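Local coordinates for extracellular solute-binding protein, family 5 (Chelativorans sp., PDB 6WM6) that binds EDTA and various other aminopolycarboxylates in the periplasm, probably delivering them to an ABC transporter for uptake, at residues A[93-97]-A[98-102]; A[127-130]-A[131-135]; A[226-229]-A[230-233]; A[336-339]-A[340-344]; A[423-426]-A[427-430]. All coordinates share one frame; numbering follows the deposited sequence. Where two conformers were deposited one is given.

Contact 1: A[93-97]-A[98-102]. With EDO (1,2-ethanediol), chain F; EDO (1,2-ethanediol), chain K.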
loop_
_atom_site.group_PDB
_atom_site.type_symbol
_atom_site.label_atom_id
_atom_site.label_comp_id
_atom_site.label_asym_id
_atom_site.label_seq_id
_atom_site.Cartn_x
_atom_site.Cartn_y
_atom_site.Cartn_z
ATOM N N LEU A 93 -14.383 -1.710 -2.440
ATOM C CA LEU A 93 -14.215 -1.399 -3.851
ATOM C C LEU A 93 -15.529 -0.895 -4.415
ATOM O O LEU A 93 -16.574 -1.530 -4.232
ATOM C CB LEU A 93 -13.788 -2.655 -4.619
ATOM C CG LEU A 93 -12.344 -3.062 -4.445
ATOM C CD1 LEU A 93 -12.092 -4.457 -5.009
ATOM C CD2 LEU A 93 -11.405 -2.072 -5.100
ATOM N N LYS A 94 -15.489 0.244 -5.079
ATOM C CA LYS A 94 -16.666 0.844 -5.707
ATOM C C LYS A 94 -16.467 0.846 -7.211
ATOM O O LYS A 94 -15.473 1.392 -7.723
ATOM C CB LYS A 94 -16.883 2.274 -5.215
ATOM C CG LYS A 94 -18.113 2.936 -5.802
ATOM C CD LYS A 94 -18.172 4.425 -5.435
ATOM C CE LYS A 94 -19.376 5.111 -6.055
ATOM N NZ LYS A 94 -19.679 6.392 -5.350
ATOM N N MET A 95 -17.416 0.271 -7.932
ATOM C CA MET A 95 -17.364 0.306 -9.385
ATOM C C MET A 95 -17.426 1.748 -9.863
ATOM O O MET A 95 -18.225 2.549 -9.363
ATOM C CB MET A 95 -18.556 -0.456 -9.959
ATOM C CG MET A 95 -18.408 -0.690 -11.440
ATOM S SD MET A 95 -19.857 -1.430 -12.249
ATOM C CE MET A 95 -20.895 0.019 -12.322
ATOM N N ASN A 96 -16.600 2.068 -10.852
ATOM C CA ASN A 96 -16.528 3.401 -11.439
ATOM C C ASN A 96 -17.668 3.564 -12.428
ATOM O O ASN A 96 -17.593 3.088 -13.568
ATOM C CB ASN A 96 -15.172 3.564 -12.106
ATOM C CG ASN A 96 -15.037 4.855 -12.860
ATOM O OD1 ASN A 96 -15.939 5.686 -12.855
ATOM N ND2 ASN A 96 -13.893 5.054 -13.453
ATOM N N THR A 97 -18.720 4.265 -12.022
ATOM C CA THR A 97 -19.891 4.468 -12.866
ATOM C C THR A 97 -19.704 5.570 -13.891
ATOM O O THR A 97 -20.586 5.766 -14.732
ATOM C CB THR A 97 -21.124 4.757 -12.000
ATOM O OG1 THR A 97 -20.854 5.787 -11.070
ATOM C CG2 THR A 97 -21.544 3.512 -11.240
ATOM N N ASP A 98 -18.610 6.320 -13.820
ATOM C CA ASP A 98 -18.272 7.222 -14.925
ATOM C C ASP A 98 -17.772 6.435 -16.128
ATOM O O ASP A 98 -18.105 6.756 -17.274
ATOM C CB ASP A 98 -17.230 8.242 -14.474
ATOM C CG ASP A 98 -17.782 9.236 -13.438
ATOM O OD1 ASP A 98 -18.990 9.524 -13.490
ATOM O OD2 ASP A 98 -16.962 9.733 -12.636
ATOM N N LEU A 99 -16.998 5.384 -15.882
ATOM C CA LEU A 99 -16.454 4.534 -16.924
ATOM C C LEU A 99 -17.400 3.419 -17.332
ATOM O O LEU A 99 -17.531 3.123 -18.532
ATOM C CB LEU A 99 -15.135 3.919 -16.472
ATOM C CG LEU A 99 -14.500 2.926 -17.413
ATOM C CD1 LEU A 99 -14.044 3.603 -18.707
ATOM C CD2 LEU A 99 -13.304 2.280 -16.721
ATOM N N LEU A 100 -18.062 2.791 -16.372
ATOM C CA LEU A 100 -18.789 1.556 -16.600
ATOM C C LEU A 100 -20.275 1.703 -16.340
ATOM O O LEU A 100 -20.701 2.293 -15.332
ATOM C CB LEU A 100 -18.269 0.432 -15.680
ATOM C CG LEU A 100 -16.817 0.029 -15.867
ATOM C CD1 LEU A 100 -16.420 -0.987 -14.810
ATOM C CD2 LEU A 100 -16.628 -0.556 -17.265
ATOM N N GLU A 101 -21.079 1.126 -17.234
ATOM C CA GLU A 101 -22.482 0.882 -16.919
ATOM C C GLU A 101 -22.619 -0.258 -15.918
ATOM O O GLU A 101 -23.423 -0.181 -14.977
ATOM C CB GLU A 101 -23.252 0.550 -18.199
ATOM C CG GLU A 101 -24.726 0.259 -17.978
ATOM C CD GLU A 101 -25.393 -0.340 -19.204
ATOM O OE1 GLU A 101 -24.817 -0.238 -20.308
ATOM O OE2 GLU A 101 -26.482 -0.937 -19.055
ATOM N N SER A 102 -21.836 -1.321 -16.092
ATOM C CA SER A 102 -21.933 -2.491 -15.241
ATOM C C SER A 102 -20.674 -3.334 -15.348
ATOM O O SER A 102 -19.910 -3.256 -16.319
ATOM C CB SER A 102 -23.155 -3.327 -15.614
ATOM O OG SER A 102 -23.107 -3.745 -16.972
HETATM C C1 EDO F . -17.647 8.307 -9.403
HETATM O O1 EDO F . -17.879 8.141 -7.997
HETATM C C2 EDO F . -17.402 6.961 -10.071
HETATM O O2 EDO F . -17.987 5.919 -9.296
HETATM C C1 EDO K . -23.480 5.549 -8.667
HETATM O O1 EDO K . -22.102 5.977 -8.547
HETATM C C2 EDO K . -24.221 6.463 -9.642
HETATM O O2 EDO K . -24.281 7.796 -9.127
HETATM O O HOH W 1 -14.559 8.571 -11.792
HETATM O O HOH W 2 -21.025 8.314 -12.035
#
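Asn96 OD1 accepts, weakly, from the amides of Asp98 and Leu99 in an Asx turn, the corner between strand 93-95 and strand 100-108, which belong to different sheets. Among the backbone bonds, Leu100 N meets Asn96 O at 2.9 Å; Leu99 N gives the same oxygen a weak bond. With CG turned away from its own N (chi1 174°), Asn96 brings OD1 within reach of its two amides, Asp98 N at 2.9 Å and Leu99 N at 3.2 Å. ND2 bonds Ser83 O. With a leucine in place of Asn96, the amides of Asp98 and Leu99 would probably lose their side-chain acceptor, and Ser83 O its donor. Two waters link the polar groups: one donates to Asp98 OD2 and weakly to Asn96 OD1, another joins Thr97 OG1 to Asp98 OD1, which also accepts from Glu244 N. Two ethanediols, probably from the crystallisation liquor, also bond Thr97 OG1, one of them weakly. Farther along, Glu101 and Ser102 face Arg116 in a classic beta bulge. The apolar part is Met95, whose CG touches Leu100 CD1 at 3.9 Å; a bend at chi3 (77°) carries CE to 3.7 Å from Glu101 O.

Contact 2: A[127-130]-A[131-135]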
loop_
_atom_site.group_PDB
_atom_site.type_symbol
_atom_site.label_atom_id
_atom_site.label_comp_id
_atom_site.label_asym_id
_atom_site.label_seq_id
_atom_site.Cartn_x
_atom_site.Cartn_y
_atom_site.Cartn_z
ATOM N N VAL A 127 -11.276 9.664 -28.749
ATOM C CA VAL A 127 -11.354 8.248 -29.108
ATOM C C VAL A 127 -12.058 7.494 -27.980
ATOM O O VAL A 127 -11.658 7.617 -26.807
ATOM C CB VAL A 127 -9.951 7.697 -29.360
ATOM C CG1 VAL A 127 -10.003 6.190 -29.582
ATOM C CG2 VAL A 127 -9.313 8.413 -30.566
ATOM N N PRO A 128 -13.118 6.737 -28.259
ATOM C CA PRO A 128 -13.818 6.033 -27.172
ATOM C C PRO A 128 -12.888 5.113 -26.395
ATOM O O PRO A 128 -11.952 4.517 -26.945
ATOM C CB PRO A 128 -14.913 5.249 -27.911
ATOM C CG PRO A 128 -15.137 6.037 -29.203
ATOM C CD PRO A 128 -13.779 6.560 -29.572
ATOM N N ILE A 129 -13.168 4.986 -25.094
ATOM C CA ILE A 129 -12.557 3.927 -24.289
ATOM C C ILE A 129 -13.297 2.634 -24.615
ATOM O O ILE A 129 -14.539 2.590 -24.577
ATOM C CB ILE A 129 -12.614 4.260 -22.786
ATOM C CG1 ILE A 129 -11.854 5.567 -22.534
ATOM C CG2 ILE A 129 -12.029 3.107 -21.975
ATOM C CD1 ILE A 129 -11.943 6.080 -21.091
ATOM N N THR A 130 -12.545 1.578 -24.942
ATOM C CA THR A 130 -13.154 0.364 -25.455
ATOM C C THR A 130 -12.417 -0.868 -24.924
ATOM O O THR A 130 -11.432 -0.779 -24.193
ATOM C CB THR A 130 -13.126 0.271 -26.994
ATOM O OG1 THR A 130 -11.756 0.135 -27.437
ATOM C CG2 THR A 130 -13.773 1.489 -27.654
ATOM N N GLY A 131 -12.885 -2.036 -25.358
ATOM C CA GLY A 131 -12.180 -3.273 -25.092
ATOM C C GLY A 131 -10.740 -3.292 -25.568
ATOM O O GLY A 131 -9.935 -4.048 -25.014
ATOM N N ASP A 132 -10.382 -2.463 -26.556
ATOM C CA ASP A 132 -8.979 -2.384 -26.958
ATOM C C ASP A 132 -8.105 -2.032 -25.756
ATOM O O ASP A 132 -6.979 -2.521 -25.600
ATOM C CB ASP A 132 -8.758 -1.301 -28.012
ATOM C CG ASP A 132 -9.274 -1.665 -29.379
ATOM O OD1 ASP A 132 -9.639 -2.832 -29.634
ATOM O OD2 ASP A 132 -9.286 -0.743 -30.237
ATOM N N ASP A 133 -8.613 -1.160 -24.890
ATOM C CA ASP A 133 -7.852 -0.731 -23.731
ATOM C C ASP A 133 -7.785 -1.826 -22.668
ATOM O O ASP A 133 -6.736 -2.017 -22.040
ATOM C CB ASP A 133 -8.463 0.563 -23.187
ATOM C CG ASP A 133 -8.506 1.655 -24.248
ATOM O OD1 ASP A 133 -7.448 1.896 -24.875
ATOM O OD2 ASP A 133 -9.590 2.230 -24.489
ATOM N N PHE A 134 -8.884 -2.558 -22.453
ATOM C CA PHE A 134 -8.836 -3.704 -21.549
ATOM C C PHE A 134 -7.852 -4.747 -22.074
ATOM O O PHE A 134 -7.049 -5.283 -21.310
ATOM C CB PHE A 134 -10.235 -4.329 -21.386
ATOM C CG PHE A 134 -11.141 -3.594 -20.426
ATOM C CD1 PHE A 134 -11.654 -2.347 -20.742
ATOM C CD2 PHE A 134 -11.496 -4.173 -19.221
ATOM C CE1 PHE A 134 -12.493 -1.680 -19.850
ATOM C CE2 PHE A 134 -12.335 -3.516 -18.323
ATOM C CZ PHE A 134 -12.828 -2.271 -18.651
ATOM N N ILE A 135 -7.904 -5.047 -23.375
ATOM C CA ILE A 135 -7.057 -6.087 -23.947
ATOM C C ILE A 135 -5.588 -5.701 -23.864
ATOM O O ILE A 135 -4.741 -6.533 -23.497
ATOM C CB ILE A 135 -7.516 -6.398 -25.388
ATOM C CG1 ILE A 135 -8.853 -7.135 -25.323
ATOM C CG2 ILE A 135 -6.486 -7.237 -26.116
ATOM C CD1 ILE A 135 -9.587 -7.208 -26.645
#
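Thr130 is the N-cap where the extended chain of 127-129 turns into helix 131-141. Its own backbone is still extended, while Gly131 already has helical angles. Thr130 O accepts from Asp133 N at 2.9 Å; the regular helical bond from Ile135 N to Gly131 O follows.

The side chains complete a capping box. Thr130 OG1, set between its backbone N and carbonyl carbon (chi1 67°), takes Asp132 N at 3.1 Å, and in return Asp133 OD2 accepts Thr130 N at 3.1 Å in a nearly straight bond. That donor comes to the anti side of the carboxylate, somewhat out of its plane. The buried Asp133 group has further donors: Trp123 NE1 also bonds OD2, and Ala193 N bonds OD1. Several N-H groups and the start of a helix would together probably favour its negative charge. Across the box, Ile129 CG2 lies 3.6 Å from Asp133 OD2, the two side chains meeting at about a right angle. Phe134 offers its ring edge to the cap, CD1 standing 3.8 Å from Thr130 O with the oxygen in the ring plane.

Around this helix start, Phe134 meets the rings of Tyr115, on strand 111-117, and Phe187; Asp132 OD1 accepts from Gln165 NE2, and Ile135 packs on Leu163, both partners lying on strand 160-165, so the helix start packs on the four-stranded antiparallel sheet that holds both strands.

Contact 3: A[226-229]-A[230-233]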
loop_
_atom_site.group_PDB
_atom_site.type_symbol
_atom_site.label_atom_id
_atom_site.label_comp_id
_atom_site.label_asym_id
_atom_site.label_seq_id
_atom_site.Cartn_x
_atom_site.Cartn_y
_atom_site.Cartn_z
ATOM N N SER A 226 2.024 20.619 -17.948
ATOM C CA SER A 226 3.469 20.721 -17.968
ATOM C C SER A 226 4.071 19.933 -16.817
ATOM O O SER A 226 3.409 19.639 -15.813
ATOM C CB SER A 226 3.943 22.180 -17.874
ATOM O OG SER A 226 3.582 22.736 -16.619
ATOM N N PHE A 227 5.347 19.598 -16.976
ATOM C CA PHE A 227 6.131 18.942 -15.947
ATOM C C PHE A 227 7.498 19.594 -15.874
ATOM O O PHE A 227 8.228 19.619 -16.874
ATOM C CB PHE A 227 6.294 17.452 -16.229
ATOM C CG PHE A 227 7.158 16.736 -15.242
ATOM C CD1 PHE A 227 6.886 16.804 -13.883
ATOM C CD2 PHE A 227 8.246 15.980 -15.669
ATOM C CE1 PHE A 227 7.679 16.137 -12.965
ATOM C CE2 PHE A 227 9.033 15.305 -14.760
ATOM C CZ PHE A 227 8.749 15.376 -13.408
ATOM N N ASP A 228 7.843 20.126 -14.704
ATOM C CA ASP A 228 9.158 20.685 -14.439
ATOM C C ASP A 228 9.893 19.668 -13.574
ATOM O O ASP A 228 9.591 19.548 -12.373
ATOM C CB ASP A 228 9.035 22.030 -13.720
ATOM C CG ASP A 228 10.370 22.723 -13.538
ATOM O OD1 ASP A 228 11.379 22.241 -14.096
ATOM O OD2 ASP A 228 10.406 23.755 -12.836
ATOM N N PRO A 229 10.828 18.899 -14.130
ATOM C CA PRO A 229 11.431 17.790 -13.379
ATOM C C PRO A 229 11.987 18.209 -12.027
ATOM O O PRO A 229 12.684 19.220 -11.898
ATOM C CB PRO A 229 12.548 17.301 -14.317
ATOM C CG PRO A 229 12.049 17.643 -15.669
ATOM C CD PRO A 229 11.306 18.940 -15.530
ATOM N N GLY A 230 11.666 17.411 -11.009
ATOM C CA GLY A 230 12.094 17.679 -9.664
ATOM C C GLY A 230 11.372 18.816 -8.977
ATOM O O GLY A 230 11.708 19.129 -7.830
ATOM N N GLN A 231 10.390 19.436 -9.640
ATOM C CA GLN A 231 9.764 20.627 -9.097
ATOM C C GLN A 231 8.244 20.563 -9.065
ATOM O O GLN A 231 7.654 20.754 -7.999
ATOM C CB GLN A 231 10.177 21.872 -9.893
ATOM C CG GLN A 231 11.669 22.137 -9.907
ATOM C CD GLN A 231 12.218 22.461 -8.531
ATOM O OE1 GLN A 231 11.591 23.180 -7.750
ATOM N NE2 GLN A 231 13.392 21.925 -8.225
ATOM N N LEU A 232 7.592 20.339 -10.206
ATOM C CA LEU A 232 6.156 20.621 -10.277
ATOM C C LEU A 232 5.488 19.913 -11.442
ATOM O O LEU A 232 5.929 20.045 -12.592
ATOM C CB LEU A 232 5.965 22.138 -10.439
ATOM C CG LEU A 232 4.541 22.677 -10.382
ATOM C CD1 LEU A 232 3.990 22.548 -8.969
ATOM C CD2 LEU A 232 4.491 24.123 -10.846
ATOM N N VAL A 233 4.397 19.210 -11.150
ATOM C CA VAL A 233 3.465 18.699 -12.161
ATOM C C VAL A 233 2.266 19.630 -12.164
ATOM O O VAL A 233 1.659 19.855 -11.107
ATOM C CB VAL A 233 3.010 17.271 -11.825
ATOM C CG1 VAL A 233 2.249 16.681 -13.018
ATOM C CG2 VAL A 233 4.173 16.381 -11.427
HETATM O O HOH W 3 4.609 22.224 -14.062
#
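Asp228 is held to Leu232 at both ends of its backbone. Its N donates to Leu232 O at 2.9 Å in a nearly straight bond, and its O accepts twice, from Gln231 N at 2.8 Å and from Leu232 N at 3.1 Å. Leu232 O has a second donor in a water, 2.9 Å away, which also bonds Ser226 OG and so bridges the two strands.

These bonds close the beta hairpin of strands 222-228 and 232-237. Pro229 and Gly230 are the corner residues of a type II turn, and Gln231 and Leu232 together face Asp228 in a classic beta bulge. Gly230 has a positive phi (74°), and a CB there would collide with Pro229 O; its N bonds Asp57 OD1.

On the face of Asp228 and Leu232, the side chains of Asp228 and Gln231 run side by side, pointing the same way, with Asp228 OD2 3.5 Å from Gln231 CB and the carboxylate and amide planes 48° apart. Gln231 is bent at chi2 and its OE1 accepts from Arg255 NH1 on the adjoining strand 251-256.

On the other face Phe227 has CG opposite its backbone N (chi1 177°), which sends the ring along the hairpin toward the turn. Its CD1 reaches Val233 CG2 at 3.7 Å, the two side chains crossing at a slant, while Pro229 N sits over the ring centre, 4.0 Å above its plane. Trp61 meets the same ring edge-to-face, and Ile256 of strand 251-256 also touches it.

Contact 4: A[336-339]-A[340-344]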
loop_
_atom_site.group_PDB
_atom_site.type_symbol
_atom_site.label_atom_id
_atom_site.label_comp_id
_atom_site.label_asym_id
_atom_site.label_seq_id
_atom_site.Cartn_x
_atom_site.Cartn_y
_atom_site.Cartn_z
ATOM N N LEU A 336 5.773 -1.090 23.709
ATOM C CA LEU A 336 6.147 -0.550 22.415
ATOM C C LEU A 336 5.107 0.459 21.941
ATOM O O LEU A 336 5.436 1.567 21.495
ATOM C CB LEU A 336 6.254 -1.714 21.433
ATOM C CG LEU A 336 7.157 -1.638 20.228
ATOM C CD1 LEU A 336 8.565 -1.250 20.580
ATOM C CD2 LEU A 336 7.149 -3.015 19.574
ATOM N N LYS A 337 3.829 0.084 22.016
ATOM C CA LYS A 337 2.765 0.971 21.577
ATOM C C LYS A 337 2.553 2.119 22.560
ATOM O O LYS A 337 2.271 3.241 22.139
ATOM C CB LYS A 337 1.486 0.148 21.384
ATOM C CG LYS A 337 0.395 0.876 20.619
ATOM C CD LYS A 337 -0.803 -0.026 20.286
ATOM C CE LYS A 337 -1.658 -0.350 21.482
ATOM N NZ LYS A 337 -2.465 0.827 21.932
ATOM N N ALA A 338 2.713 1.856 23.862
ATOM C CA ALA A 338 2.558 2.899 24.873
ATOM C C ALA A 338 3.577 4.013 24.706
ATOM O O ALA A 338 3.269 5.187 24.986
ATOM C CB ALA A 338 2.696 2.308 26.278
ATOM N N LYS A 339 4.780 3.686 24.242
ATOM C CA LYS A 339 5.831 4.681 24.107
ATOM C C LYS A 339 5.821 5.414 22.779
ATOM O O LYS A 339 6.317 6.544 22.697
ATOM C CB LYS A 339 7.204 4.010 24.280
ATOM C CG LYS A 339 7.451 3.378 25.632
ATOM C CD LYS A 339 7.988 4.389 26.620
ATOM C CE LYS A 339 8.454 3.711 27.908
ATOM N NZ LYS A 339 7.326 3.115 28.673
ATOM N N THR A 340 5.274 4.820 21.714
ATOM C CA THR A 340 5.418 5.361 20.379
ATOM C C THR A 340 4.121 5.791 19.709
ATOM O O THR A 340 4.179 6.542 18.728
ATOM C CB THR A 340 6.118 4.347 19.448
ATOM O OG1 THR A 340 5.321 3.153 19.375
ATOM C CG2 THR A 340 7.497 4.003 19.963
ATOM N N ALA A 341 2.976 5.292 20.150
ATOM C CA ALA A 341 1.685 5.633 19.560
ATOM C C ALA A 341 0.733 6.223 20.585
ATOM O O ALA A 341 0.124 7.276 20.327
ATOM C CB ALA A 341 1.044 4.388 18.916
ATOM N N ASP A 342 0.590 5.583 21.743
ATOM C CA ASP A 342 -0.447 5.976 22.688
ATOM C C ASP A 342 -0.348 7.429 23.161
ATOM O O ASP A 342 -1.397 7.987 23.531
ATOM C CB ASP A 342 -0.475 5.045 23.910
ATOM C CG ASP A 342 -0.835 3.596 23.573
ATOM O OD1 ASP A 342 -1.291 3.327 22.441
ATOM O OD2 ASP A 342 -0.667 2.749 24.472
ATOM N N PRO A 343 0.819 8.074 23.207
ATOM C CA PRO A 343 0.842 9.459 23.707
ATOM C C PRO A 343 0.064 10.438 22.845
ATOM O O PRO A 343 -0.344 11.489 23.357
ATOM C CB PRO A 343 2.336 9.798 23.740
ATOM C CG PRO A 343 3.004 8.489 23.947
ATOM C CD PRO A 343 2.184 7.524 23.086
ATOM N N TYR A 344 -0.168 10.140 21.569
ATOM C CA TYR A 344 -0.862 11.070 20.691
ATOM C C TYR A 344 -1.934 10.419 19.824
ATOM O O TYR A 344 -2.609 11.130 19.074
ATOM C CB TYR A 344 0.129 11.850 19.806
ATOM C CG TYR A 344 0.827 11.095 18.699
ATOM C CD1 TYR A 344 1.809 10.143 18.975
ATOM C CD2 TYR A 344 0.534 11.349 17.358
ATOM C CE1 TYR A 344 2.465 9.466 17.950
ATOM C CE2 TYR A 344 1.176 10.674 16.354
ATOM C CZ TYR A 344 2.138 9.739 16.635
ATOM O OH TYR A 344 2.772 9.076 15.604
#
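Lys337 and Asp342 cross at about a right angle and meet in a salt bridge, Lys337 NZ to Asp342 OD1 at 2.8 Å, on the syn lone pair of that oxygen. The lysine leaves the helix with CG opposite its N and then folds back at chi3 and chi4 (both 73°), which brings the ammonium round to the carboxylate; its CG also lies alongside, 3.5 Å from Asp342 OD1. NZ has a further acceptor in Trp348 O. A methionine in its place would probably leave the Asp342 carboxylate without its counter-charge and Trp348 O without this donor. The other carboxylate oxygen, Asp342 OD2, rests 3.3 Å from Ala338 CA.

Thr340 turns inward to its own helix: its hydroxyl OG1 donates to Leu336 O at 2.7 Å, and is also bonded to Tyr528 OH on strand 524-537. Pro343 lays its CD against Ala338 O at 3.2 Å, where a proline has no N-H to give.

Lys337 O is gripped from opposite faces of its plane, by Ala341 N and by Asp342 N, each at 2.9 Å; the Asp342 bond is nearly straight (171°) and comes from a donor five residues on, one more than in an alpha-helical bond. This is a helix C-terminus: helix 333-340 ends in a wide, pi-type turn, the carbonyls of Leu336 and Lys337 taking the closing bonds, with Pro343 three residues past the helix.

Contact 5: A[423-426]-A[427-430]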
loop_
_atom_site.group_PDB
_atom_site.type_symbol
_atom_site.label_atom_id
_atom_site.label_comp_id
_atom_site.label_asym_id
_atom_site.label_seq_id
_atom_site.Cartn_x
_atom_site.Cartn_y
_atom_site.Cartn_z
ATOM N N ARG A 423 15.200 0.858 19.287
ATOM C CA ARG A 423 15.865 1.026 20.576
ATOM C C ARG A 423 15.104 0.314 21.687
ATOM O O ARG A 423 15.706 -0.292 22.576
ATOM C CB ARG A 423 16.015 2.513 20.892
ATOM C CG ARG A 423 16.969 3.244 19.962
ATOM C CD ARG A 423 17.166 4.683 20.409
ATOM N NE ARG A 423 18.104 5.402 19.550
ATOM C CZ ARG A 423 19.427 5.374 19.688
ATOM N NH1 ARG A 423 20.192 6.068 18.857
ATOM N NH2 ARG A 423 19.989 4.651 20.650
ATOM N N LEU A 424 13.771 0.400 21.663
ATOM C CA LEU A 424 12.987 -0.305 22.675
ATOM C C LEU A 424 13.177 -1.812 22.591
ATOM O O LEU A 424 13.324 -2.489 23.622
ATOM C CB LEU A 424 11.514 0.051 22.506
ATOM C CG LEU A 424 11.194 1.498 22.894
ATOM C CD1 LEU A 424 9.812 1.910 22.417
ATOM C CD2 LEU A 424 11.315 1.635 24.408
ATOM N N ILE A 425 13.206 -2.358 21.374
ATOM C CA ILE A 425 13.381 -3.794 21.190
ATOM C C ILE A 425 14.746 -4.233 21.694
ATOM O O ILE A 425 14.882 -5.287 22.332
ATOM C CB ILE A 425 13.145 -4.176 19.711
ATOM C CG1 ILE A 425 11.648 -4.038 19.400
ATOM C CG2 ILE A 425 13.659 -5.572 19.428
ATOM C CD1 ILE A 425 11.331 -3.998 17.925
ATOM N N THR A 426 15.783 -3.436 21.418
ATOM C CA THR A 426 17.102 -3.710 21.982
ATOM C C THR A 426 17.036 -3.869 23.492
ATOM O O THR A 426 17.629 -4.797 24.052
ATOM C CB THR A 426 18.046 -2.572 21.601
ATOM O OG1 THR A 426 18.241 -2.586 20.181
ATOM C CG2 THR A 426 19.397 -2.723 22.306
ATOM N N GLY A 427 16.297 -2.977 24.163
ATOM C CA GLY A 427 16.179 -3.065 25.609
ATOM C C GLY A 427 15.395 -4.271 26.083
ATOM O O GLY A 427 15.725 -4.868 27.112
ATOM N N TYR A 428 14.350 -4.658 25.346
ATOM C CA TYR A 428 13.564 -5.815 25.772
ATOM C C TYR A 428 14.369 -7.110 25.737
ATOM O O TYR A 428 14.124 -8.017 26.548
ATOM C CB TYR A 428 12.334 -6.022 24.880
ATOM C CG TYR A 428 11.383 -4.852 24.797
ATOM C CD1 TYR A 428 11.120 -4.033 25.894
ATOM C CD2 TYR A 428 10.749 -4.545 23.597
ATOM C CE1 TYR A 428 10.255 -2.955 25.790
ATOM C CE2 TYR A 428 9.895 -3.490 23.497
ATOM C CZ TYR A 428 9.646 -2.691 24.585
ATOM O OH TYR A 428 8.793 -1.628 24.449
ATOM N N ILE A 429 15.301 -7.243 24.790
ATOM C CA ILE A 429 16.044 -8.489 24.629
ATOM C C ILE A 429 17.384 -8.482 25.339
ATOM O O ILE A 429 18.035 -9.537 25.409
ATOM C CB ILE A 429 16.204 -8.898 23.152
ATOM C CG1 ILE A 429 17.097 -7.928 22.390
ATOM C CG2 ILE A 429 14.822 -8.972 22.500
ATOM C CD1 ILE A 429 17.386 -8.385 20.971
ATOM N N ALA A 430 17.810 -7.343 25.880
ATOM C CA ALA A 430 19.074 -7.310 26.606
ATOM C C ALA A 430 19.088 -8.293 27.770
ATOM O O ALA A 430 20.135 -8.926 27.990
ATOM C CB ALA A 430 19.371 -5.881 27.068
#
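Leu424 and Tyr428 sit one turn apart on helix 416-429, the helix of a beta-alpha-beta unit between strands 407-410 and 436-439. The backbone bonds are helical: Gly427 N donates to Arg423 O, Tyr428 N to Leu424 O at 3.0 Å, and Ile429 N to Ile425 O at 3.2 Å. The next, Ala430 N to Thr426 O, is weak.

The side-chain hydrogen bonds have partners outside 423-430. Tyr428 OH is bonded to Asp335 OD2, fixing the far end of the ring beside helix 333-340. Thr426 OG1 is bonded to Ala422 O on the preceding turn and to Thr436 OG1 at the start of strand 436-439, joining the helix to the strand that follows it.

Apolar contacts centre on the tyrosine. Leu424 and Tyr428 lie side by side and point the same way, Leu424 CB touching CZ of the Tyr428 ring at 3.9 Å. On the neighbouring position, Ile425 CG1 comes to 4.3 Å from Tyr428 CD2. Leu424 also packs on Leu336, and Ile429 on Leu434 and Thr436.

Two side chains lie against backbone carbonyl oxygens. Ile429 carries CG1 between its backbone N and carbonyl carbon (chi1 67°), folding that branch back over the preceding turn to 3.4 Å from Ile425 O. Tyr428 has CG opposite its carbonyl carbon (chi1 -57°), which lays the ring back over the preceding turn. Leu424 O stands over the centre of one face of the Tyr428 ring, 3.2 Å above its plane.

How the contacts relate
Contacts 1 and 2 lie on one side of the chain's centre and touch, Leu99 CD1 against Ile129 CG2 at 3.9 Å. Contacts 4 and 5 lie on the opposite side and share the packing of helices 333-340 and 416-429, with Leu336 CD1 3.8 Å from Leu424 CB. Contact 3 stands apart as a hairpin tip at the surface; the other four are partly buried. Their chemistry follows their place: side chains receive backbone amides at the corner of contact 1 and the helix start of contact 2, contact 3 rests on strand-to-strand backbone bonds round a turn, a lysine-aspartate salt bridge marks the helix end of contact 4, and contact 5 joins helical bonds to apolar and ring packing.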